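Local structure of peroxidase (Cellulomonas bogoriensis 69B4 = DSM 16987, 6QZO) at residues S63-R66 against L67-W71; L109-A113 against G114-R118; G369-A372 against G373-V376; A149-R152 against T153-A156. The protein binds heme b and, as a member of the DyP-type (dye-decolourising) peroxidase family, probably uses hydrogen peroxide to oxidise its substrates. All coordinates share one frame; numbering follows the deposited sequence.

Contact 1. Residues S63-R66 against L67-W71; sequences SVER and LLRVW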
loop_
_atom_site.group_PDB
_atom_site.type_symbol
_atom_site.label_atom_id
_atom_site.label_comp_id
_atom_site.label_asym_id
_atom_site.label_seq_id
_atom_site.Cartn_x
_atom_site.Cartn_y
_atom_site.Cartn_z
ATOM N N SER A 63 13.543 -10.747 28.782
ATOM C CA SER A 63 12.444 -10.464 27.823
ATOM C C SER A 63 13.031 -9.949 26.515
ATOM O O SER A 63 12.700 -10.498 25.453
ATOM C CB SER A 63 11.474 -9.448 28.366
ATOM O OG SER A 63 10.815 -9.970 29.498
ATOM N N VAL A 64 13.835 -8.894 26.605
ATOM C CA VAL A 64 14.398 -8.204 25.411
ATOM C C VAL A 64 15.248 -9.220 24.650
ATOM O O VAL A 64 15.093 -9.321 23.407
ATOM C CB VAL A 64 15.199 -6.954 25.812
ATOM C CG1 VAL A 64 15.855 -6.273 24.615
ATOM C CG2 VAL A 64 14.317 -5.977 26.578
ATOM N N GLU A 65 16.077 -9.978 25.376
ATOM C CA GLU A 65 16.965 -10.980 24.747
ATOM C C GLU A 65 16.137 -12.014 23.981
ATOM O O GLU A 65 16.434 -12.237 22.791
ATOM C CB GLU A 65 17.808 -11.713 25.778
ATOM C CG GLU A 65 18.862 -12.554 25.083
ATOM C CD GLU A 65 19.715 -13.366 26.027
ATOM O OE1 GLU A 65 20.023 -12.872 27.130
ATOM O OE2 GLU A 65 20.072 -14.483 25.641
ATOM N N ARG A 66 15.166 -12.631 24.656
ATOM C CA ARG A 66 14.246 -13.632 24.047
ATOM C C ARG A 66 13.637 -13.048 22.760
ATOM O O ARG A 66 13.706 -13.712 21.707
ATOM C CB ARG A 66 13.158 -14.037 25.049
ATOM C CG ARG A 66 12.231 -15.139 24.558
ATOM C CD ARG A 66 12.927 -16.483 24.357
ATOM N NE ARG A 66 12.040 -17.458 23.722
ATOM C CZ ARG A 66 12.213 -18.782 23.744
ATOM N NH1 ARG A 66 13.238 -19.315 24.389
ATOM N NH2 ARG A 66 11.357 -19.577 23.121
ATOM N N LEU A 67 13.088 -11.840 22.837
ATOM C CA LEU A 67 12.434 -11.158 21.693
ATOM C C LEU A 67 13.396 -11.080 20.497
ATOM O O LEU A 67 13.002 -11.461 19.392
ATOM C CB LEU A 67 12.022 -9.754 22.135
ATOM C CG LEU A 67 11.352 -8.919 21.059
ATOM C CD1 LEU A 67 10.131 -9.632 20.502
ATOM C CD2 LEU A 67 10.952 -7.549 21.607
ATOM N N LEU A 68 14.608 -10.578 20.719
ATOM C CA LEU A 68 15.654 -10.438 19.664
ATOM C C LEU A 68 16.037 -11.805 19.104
ATOM O O LEU A 68 16.377 -11.887 17.905
ATOM C CB LEU A 68 16.887 -9.743 20.251
ATOM C CG LEU A 68 16.667 -8.313 20.720
ATOM C CD1 LEU A 68 17.953 -7.752 21.316
ATOM C CD2 LEU A 68 16.158 -7.434 19.577
ATOM N N ARG A 69 16.029 -12.831 19.948
ATOM C CA ARG A 69 16.439 -14.198 19.538
ATOM C C ARG A 69 15.344 -14.824 18.676
ATOM O O ARG A 69 15.702 -15.419 17.654
ATOM C CB ARG A 69 16.728 -15.079 20.747
ATOM C CG ARG A 69 18.081 -14.838 21.416
ATOM C CD ARG A 69 18.223 -15.944 22.440
ATOM N NE ARG A 69 19.381 -15.850 23.309
ATOM C CZ ARG A 69 20.480 -16.593 23.211
ATOM N NH1 ARG A 69 20.636 -17.475 22.238
ATOM N NH2 ARG A 69 21.473 -16.404 24.062
ATOM N N VAL A 70 14.069 -14.727 19.071
ATOM C CA VAL A 70 12.951 -15.291 18.251
ATOM C C VAL A 70 12.884 -14.524 16.916
ATOM O O VAL A 70 12.673 -15.166 15.879
ATOM C CB VAL A 70 11.595 -15.323 18.981
ATOM C CG1 VAL A 70 11.637 -16.264 20.176
ATOM C CG2 VAL A 70 11.124 -13.945 19.412
ATOM N N TRP A 71 13.109 -13.213 16.938
ATOM C CA TRP A 71 13.100 -12.370 15.711
ATOM C C TRP A 71 14.247 -12.780 14.783
ATOM O O TRP A 71 14.034 -12.823 13.563
ATOM C CB TRP A 71 13.176 -10.889 16.056
ATOM C CG TRP A 71 11.849 -10.262 16.344
ATOM C CD1 TRP A 71 10.606 -10.780 16.113
ATOM C CD2 TRP A 71 11.644 -8.943 16.881
ATOM N NE1 TRP A 71 9.655 -9.883 16.502
ATOM C CE2 TRP A 71 10.255 -8.746 16.968
ATOM C CE3 TRP A 71 12.497 -7.931 17.323
ATOM C CZ2 TRP A 71 9.698 -7.571 17.465
ATOM C CZ3 TRP A 71 11.946 -6.771 17.818
ATOM C CH2 TRP A 71 10.570 -6.603 17.892
#

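Contact 2. Residues L109-A113 against G114-R118; sequences LLTAA and GLRHR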
loop_
_atom_site.group_PDB
_atom_site.type_symbol
_atom_site.label_atom_id
_atom_site.label_comp_id
_atom_site.label_asym_id
_atom_site.label_seq_id
_atom_site.Cartn_x
_atom_site.Cartn_y
_atom_site.Cartn_z
ATOM N N LEU A 109 14.289 0.629 25.113
ATOM C CA LEU A 109 14.776 -0.775 25.082
ATOM C C LEU A 109 15.967 -0.899 26.029
ATOM O O LEU A 109 15.992 -1.856 26.813
ATOM C CB LEU A 109 15.159 -1.223 23.675
ATOM C CG LEU A 109 15.547 -2.706 23.579
ATOM C CD1 LEU A 109 14.961 -3.375 22.339
ATOM C CD2 LEU A 109 17.062 -2.872 23.590
ATOM N N LEU A 110 16.913 0.033 25.963
ATOM C CA LEU A 110 18.138 -0.006 26.804
ATOM C C LEU A 110 17.744 0.182 28.268
ATOM O O LEU A 110 18.260 -0.557 29.121
ATOM C CB LEU A 110 19.123 1.064 26.332
ATOM C CG LEU A 110 20.055 0.591 25.225
ATOM C CD1 LEU A 110 19.313 0.500 23.907
ATOM C CD2 LEU A 110 21.260 1.499 25.092
ATOM N N THR A 111 16.820 1.100 28.538
ATOM C CA THR A 111 16.245 1.319 29.892
ATOM C C THR A 111 15.676 -0.001 30.409
ATOM O O THR A 111 16.061 -0.403 31.527
ATOM C CB THR A 111 15.184 2.423 29.877
ATOM O OG1 THR A 111 15.848 3.598 29.432
ATOM C CG2 THR A 111 14.562 2.677 31.230
ATOM N N ALA A 112 14.800 -0.645 29.637
ATOM C CA ALA A 112 14.062 -1.858 30.059
ATOM C C ALA A 112 15.054 -2.993 30.337
ATOM O O ALA A 112 14.825 -3.719 31.300
ATOM C CB ALA A 112 13.036 -2.241 29.013
ATOM N N ALA A 113 16.128 -3.102 29.544
ATOM C CA ALA A 113 17.179 -4.141 29.693
ATOM C C ALA A 113 18.163 -3.796 30.820
ATOM O O ALA A 113 18.998 -4.681 31.131
ATOM C CB ALA A 113 17.938 -4.322 28.393
ATOM N N GLY A 114 18.100 -2.593 31.401
ATOM C CA GLY A 114 19.038 -2.160 32.457
ATOM C C GLY A 114 20.394 -1.814 31.874
ATOM O O GLY A 114 21.408 -2.193 32.477
ATOM N N LEU A 115 20.411 -1.098 30.742
ATOM C CA LEU A 115 21.624 -0.837 29.932
ATOM C C LEU A 115 21.688 0.636 29.535
ATOM O O LEU A 115 22.299 0.926 28.469
ATOM C CB LEU A 115 21.581 -1.737 28.691
ATOM C CG LEU A 115 21.663 -3.244 28.938
ATOM C CD1 LEU A 115 21.456 -4.014 27.647
ATOM C CD2 LEU A 115 23.002 -3.609 29.565
ATOM N N ARG A 116 21.106 1.532 30.340
ATOM C CA ARG A 116 21.117 2.996 30.037
ATOM C C ARG A 116 22.567 3.459 29.837
ATOM O O ARG A 116 22.823 4.292 28.961
ATOM C CB ARG A 116 20.515 3.838 31.167
ATOM C CG ARG A 116 19.068 3.551 31.519
ATOM C CD ARG A 116 18.486 4.585 32.466
ATOM N NE ARG A 116 17.484 5.337 31.725
ATOM C CZ ARG A 116 17.662 6.550 31.188
ATOM N NH1 ARG A 116 18.770 7.248 31.395
ATOM N NH2 ARG A 116 16.683 7.095 30.487
ATOM N N HIS A 117 23.486 2.914 30.637
ATOM C CA HIS A 117 24.941 3.220 30.629
ATOM C C HIS A 117 25.580 2.822 29.288
ATOM O O HIS A 117 26.711 3.277 29.025
ATOM C CB HIS A 117 25.621 2.573 31.857
ATOM C CG HIS A 117 25.475 1.089 31.921
ATOM N ND1 HIS A 117 26.382 0.240 31.323
ATOM C CD2 HIS A 117 24.537 0.298 32.506
ATOM C CE1 HIS A 117 25.993 -1.014 31.516
ATOM N NE2 HIS A 117 24.863 -1.004 32.234
ATOM N N ARG A 118 24.898 2.030 28.452
ATOM C CA ARG A 118 25.420 1.614 27.114
ATOM C C ARG A 118 24.805 2.468 26.001
ATOM O O ARG A 118 25.204 2.286 24.843
ATOM C CB ARG A 118 25.175 0.123 26.870
ATOM C CG ARG A 118 25.896 -0.781 27.864
ATOM C CD ARG A 118 27.380 -0.916 27.593
ATOM N NE ARG A 118 27.888 -2.169 28.150
ATOM C CZ ARG A 118 28.776 -2.283 29.141
ATOM N NH1 ARG A 118 29.306 -1.201 29.697
ATOM N NH2 ARG A 118 29.130 -3.487 29.571
#

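Contact 3. Residues G369-A372 against G373-V376; sequences GWSA and GEYV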
loop_
_atom_site.group_PDB
_atom_site.type_symbol
_atom_site.label_atom_id
_atom_site.label_comp_id
_atom_site.label_asym_id
_atom_site.label_seq_id
_atom_site.Cartn_x
_atom_site.Cartn_y
_atom_site.Cartn_z
ATOM N N GLY A 369 25.709 -6.085 12.154
ATOM C CA GLY A 369 25.231 -7.368 11.621
ATOM C C GLY A 369 25.632 -8.527 12.526
ATOM O O GLY A 369 26.189 -8.283 13.634
ATOM N N TRP A 370 25.345 -9.742 12.060
ATOM C CA TRP A 370 25.583 -11.006 12.789
ATOM C C TRP A 370 25.769 -12.129 11.769
ATOM O O TRP A 370 25.430 -11.909 10.582
ATOM C CB TRP A 370 24.443 -11.272 13.785
ATOM C CG TRP A 370 23.195 -11.860 13.207
ATOM C CD1 TRP A 370 22.844 -13.181 13.199
ATOM C CD2 TRP A 370 22.084 -11.146 12.636
ATOM N NE1 TRP A 370 21.613 -13.343 12.615
ATOM C CE2 TRP A 370 21.116 -12.113 12.268
ATOM C CE3 TRP A 370 21.822 -9.797 12.361
ATOM C CZ2 TRP A 370 19.916 -11.770 11.643
ATOM C CZ3 TRP A 370 20.632 -9.459 11.755
ATOM C CH2 TRP A 370 19.698 -10.436 11.393
ATOM N N SER A 371 26.336 -13.246 12.234
ATOM C CA SER A 371 26.654 -14.462 11.446
ATOM C C SER A 371 25.825 -15.629 11.966
ATOM O O SER A 371 25.297 -15.526 13.089
ATOM C CB SER A 371 28.120 -14.789 11.527
ATOM O OG SER A 371 28.877 -13.756 10.930
ATOM N N ALA A 372 25.750 -16.697 11.176
ATOM C CA ALA A 372 25.039 -17.946 11.523
ATOM C C ALA A 372 25.366 -18.296 12.977
ATOM O O ALA A 372 26.559 -18.421 13.268
ATOM C CB ALA A 372 25.456 -19.038 10.567
ATOM N N GLY A 373 24.358 -18.387 13.855
ATOM C CA GLY A 373 24.525 -18.797 15.261
ATOM C C GLY A 373 24.581 -17.631 16.241
ATOM O O GLY A 373 24.539 -17.879 17.441
ATOM N N GLU A 374 24.650 -16.393 15.750
ATOM C CA GLU A 374 24.535 -15.172 16.584
ATOM C C GLU A 374 23.080 -14.690 16.526
ATOM O O GLU A 374 22.277 -15.334 15.842
ATOM C CB GLU A 374 25.557 -14.131 16.114
ATOM C CG GLU A 374 27.002 -14.607 16.219
ATOM C CD GLU A 374 28.055 -13.640 15.683
ATOM O OE1 GLU A 374 27.686 -12.629 15.051
ATOM O OE2 GLU A 374 29.259 -13.856 15.969
ATOM N N TYR A 375 22.752 -13.612 17.232
ATOM C CA TYR A 375 21.424 -12.945 17.175
ATOM C C TYR A 375 21.608 -11.424 17.186
ATOM O O TYR A 375 22.608 -10.908 17.729
ATOM C CB TYR A 375 20.515 -13.462 18.287
ATOM C CG TYR A 375 20.867 -13.013 19.681
ATOM C CD1 TYR A 375 20.353 -11.838 20.203
ATOM C CD2 TYR A 375 21.672 -13.784 20.495
ATOM C CE1 TYR A 375 20.639 -11.434 21.494
ATOM C CE2 TYR A 375 21.971 -13.394 21.792
ATOM C CZ TYR A 375 21.451 -12.217 22.293
ATOM O OH TYR A 375 21.749 -11.823 23.562
ATOM N N VAL A 376 20.672 -10.717 16.554
ATOM C CA VAL A 376 20.757 -9.249 16.354
ATOM C C VAL A 376 20.740 -8.580 17.739
ATOM O O VAL A 376 19.847 -8.895 18.543
ATOM C CB VAL A 376 19.643 -8.733 15.431
ATOM C CG1 VAL A 376 18.260 -8.908 16.050
ATOM C CG2 VAL A 376 19.882 -7.283 15.036
HETATM O O HOH W 1 29.084 -11.705 12.882
#

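Contact 4. Residues A149-R152 against T153-A156; sequences ADDR and TTLA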
loop_
_atom_site.group_PDB
_atom_site.type_symbol
_atom_site.label_atom_id
_atom_site.label_comp_id
_atom_site.label_asym_id
_atom_site.label_seq_id
_atom_site.Cartn_x
_atom_site.Cartn_y
_atom_site.Cartn_z
ATOM N N ALA A 149 10.544 -5.020 1.051
ATOM C CA ALA A 149 10.405 -6.089 0.035
ATOM C C ALA A 149 9.862 -5.535 -1.283
ATOM O O ALA A 149 9.271 -4.440 -1.294
ATOM C CB ALA A 149 9.532 -7.200 0.559
ATOM N N ASP A 150 10.056 -6.293 -2.356
ATOM C CA ASP A 150 9.567 -5.969 -3.719
ATOM C C ASP A 150 8.162 -6.539 -3.925
ATOM O O ASP A 150 7.705 -6.518 -5.081
ATOM C CB ASP A 150 10.529 -6.507 -4.783
ATOM C CG ASP A 150 11.653 -5.560 -5.115
ATOM O OD1 ASP A 150 11.443 -4.329 -4.958
ATOM O OD2 ASP A 150 12.722 -6.053 -5.528
ATOM N N ASP A 151 7.514 -7.028 -2.865
ATOM C CA ASP A 151 6.152 -7.623 -2.932
ATOM C C ASP A 151 5.389 -7.356 -1.634
ATOM O O ASP A 151 5.937 -7.607 -0.569
ATOM C CB ASP A 151 6.211 -9.124 -3.203
ATOM C CG ASP A 151 4.833 -9.699 -3.483
ATOM O OD1 ASP A 151 4.129 -10.036 -2.510
ATOM O OD2 ASP A 151 4.445 -9.732 -4.680
ATOM N N ARG A 152 4.134 -6.917 -1.748
ATOM C CA ARG A 152 3.296 -6.412 -0.635
ATOM C C ARG A 152 2.726 -7.579 0.181
ATOM O O ARG A 152 2.500 -7.397 1.393
ATOM C CB ARG A 152 2.209 -5.499 -1.177
ATOM C CG ARG A 152 1.539 -4.674 -0.106
ATOM C CD ARG A 152 2.414 -3.710 0.665
ATOM N NE ARG A 152 1.475 -3.145 1.608
ATOM C CZ ARG A 152 1.056 -3.695 2.762
ATOM N NH1 ARG A 152 1.484 -4.879 3.178
ATOM N NH2 ARG A 152 0.152 -3.050 3.475
ATOM N N THR A 153 2.483 -8.724 -0.438
ATOM C CA THR A 153 1.996 -9.938 0.269
ATOM C C THR A 153 3.132 -10.490 1.133
ATOM O O THR A 153 2.872 -10.810 2.297
ATOM C CB THR A 153 1.445 -10.977 -0.714
ATOM O OG1 THR A 153 0.371 -10.349 -1.403
ATOM C CG2 THR A 153 0.965 -12.235 -0.033
ATOM N N THR A 154 4.342 -10.590 0.575
ATOM C CA THR A 154 5.580 -10.980 1.306
ATOM C C THR A 154 5.755 -10.075 2.528
ATOM O O THR A 154 6.072 -10.587 3.625
ATOM C CB THR A 154 6.815 -10.894 0.400
ATOM O OG1 THR A 154 6.615 -11.701 -0.768
ATOM C CG2 THR A 154 8.074 -11.339 1.109
ATOM N N LEU A 155 5.548 -8.773 2.339
ATOM C CA LEU A 155 5.745 -7.746 3.394
ATOM C C LEU A 155 4.668 -7.914 4.469
ATOM O O LEU A 155 5.012 -7.919 5.679
ATOM C CB LEU A 155 5.691 -6.369 2.731
ATOM C CG LEU A 155 6.059 -5.194 3.628
ATOM C CD1 LEU A 155 7.472 -5.334 4.064
ATOM C CD2 LEU A 155 5.880 -3.868 2.902
ATOM N N ALA A 156 3.407 -8.041 4.038
ATOM C CA ALA A 156 2.245 -8.231 4.932
ATOM C C ALA A 156 2.496 -9.467 5.795
ATOM O O ALA A 156 2.265 -9.415 7.015
ATOM C CB ALA A 156 0.983 -8.376 4.135
#

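Contact 1. Residues S63-R66 against L67-W71
Glu65 and Arg69 form an i to i+4 salt bridge on the surface of helix 61-78, in the N-terminal half of the DyP fold, and the contact runs over little more than two turns of that helix. The two side chains lie side by side and point the same way. The Glu65 chain, with chi1 at -170° and extended beyond CG, carries the carboxylate to the side-on edge of the Arg69 guanidinium. There OE2 of Glu65 takes both NE of Arg69, at 2.8 Å, and NH2 of the same arginine, at 2.9 Å. NE is received on the anti lone pair, whereas NH2 comes nearly along the C-O axis. One residue along, Arg66 and Val70 cross at about a right angle, NE of Arg66 lying 3.8 Å from CG1 of Val70. On the buried side Val64 CG1 meets Leu68 CD1 at 4.2 Å. Backbone bonds such as Val70 N to Arg66 O, 2.8 Å, hold the spacing. Val64 and Leu67 pack on Leu55 of strand 47-55, Trp71 reaches strand 143-149 and its NE1 is hydrogen-bonded to Leu162 O of helix 152-165, and Tyr375 lies against Glu65 and Arg69.

Contact 2. Residues L109-A113 against G114-R118
The carbonyl oxygen of Leu110 accepts the amide N of Leu115 at 2.7 Å, the shortest polar bond between 109-113 and 114-118. The donor is tilted 32° from the carbonyl plane. Beside it, Gly114 N donates to Thr111 O at 3.0 Å, approaching from well above that carbonyl plane. These two bonds back into the last turn, with positive phi at Gly114 (75°), make a Schellman motif that closes helix 107-113 and turns the chain into the short 3-10 segment 116-118. The turn brings Leu115 back over the helix end: its CD1 touches Ala113 CB at 3.6 Å, and its CB lies 4.4 Å from Leu110 CB. CD2 of Leu110 reaches further, to the backbone of Arg118, 3.8 Å from its C atom. On the solvent side Thr111 and Arg116 run alongside each other, and the bend in the arginine chain at chi3 (112°) brings NE to Thr111 OG1, a weak hydrogen bond of 3.3 Å. The same hydroxyl is also bonded to Pro107 O, one turn earlier in the helix. Leu110 and Leu115 both pack on Leu380 of helix 378-381, while the guanidinium of Arg118 forms a salt bridge with the C-terminal carboxylate of Gly383.

Contact 3. Residues G369-A372 against G373-V376
Two hydrogen bonds join Ser371 and Glu374, one from each backbone amide. Glu374 N donates to Ser371 O at 2.9 Å, and in return Ser371 N donates to Glu374 OE1 at 3.2 Å, meeting the carboxylate from above its plane. A water adds a third link: it donates to Glu374 OE1 at 2.7 Å and is hydrogen-bonded to Ser371 OG. The backbone bond closes a type II beta turn from Ser371 to Glu374, in the loop between strand 356-366 and helix 378-381. Gly373, with phi 99°, is the third residue of the turn, the position of positive phi in type II. Apolar contact is made by the indole of Trp370, which a chi1 of 80° turns toward 374-376. Val376 CB therefore sits over one face of its six-membered ring, 4.2 Å from the centroid and 25° off the normal, a CH-pi contact. A separate approach, of ring carbon to polar backbone, sets CD1 of Trp370 3.5 Å from Glu374 O, which lies oblique to the ring. Outside the turn, NE1 of Trp370 is hydrogen-bonded to Glu76 of helix 61-78, and His33 meets the indole edge-to-face.

Contact 4. Residues A149-R152 against T153-A156
Helix 152-165 opens with an aspartate N-cap, Asp151, at the end of the short loop that leaves strand 143-149. Its OD1 accepts Thr154 N at 3.1 Å through the anti lone pair, in a nearly straight bond (167°), and receives a second, weak bond from Thr153 N at 3.0 Å. A chi1 of -171° swings the Asp151 carboxylate round to the first turn of the helix, and the side chain crosses that of Thr154 at about a right angle. Helical backbone bonds follow at once, with Leu155 N on Asp151 O at 3.2 Å and Ala156 N on Arg152 O at 2.9 Å. Arg152, bent at chi2, runs forward along the first turn and passes obliquely over Leu155, its CD 4.1 Å from Leu155 CD2, until NH1 lies 3.7 Å from Ala156 CB. At the end of strand 143-149, Ala149 CB lies 4.5 Å from Leu155 CD1. Thr154 OG1 is hydrogen-bonded to Val95 O. The Asp151 carboxylate also faces the second subunit: OD1 forms a salt bridge with Arg181 of that chain, and OD2 accepts Ser182 N of that chain. Buried between a helix N-terminus and Arg181 of the second subunit, the carboxylate is probably stabilised in its charged form. The same group caps the helix and bonds to the dimer partner.

In the fold
Contacts 1, 2 and 3 form one connected region, and helix 61-78 is its centre. Contact 1 touches contact 2 where Val64 CG1 packs on Leu109 CG at 3.7 Å. It touches contact 3 through Leu68 as well, whose CB lies 3.5 Å from Val376 O, so that the turn of 369-376 leans on this helix. Contacts 2 and 3 do not meet, their nearest atoms being about 8 Å apart. Contact 4 stands alone at the dimer interface, about 12 Å from contact 1 and 15 Å from contact 3 between nearest atoms. All four lie away from the heme pocket, in which His292 is the axial ligand of the iron.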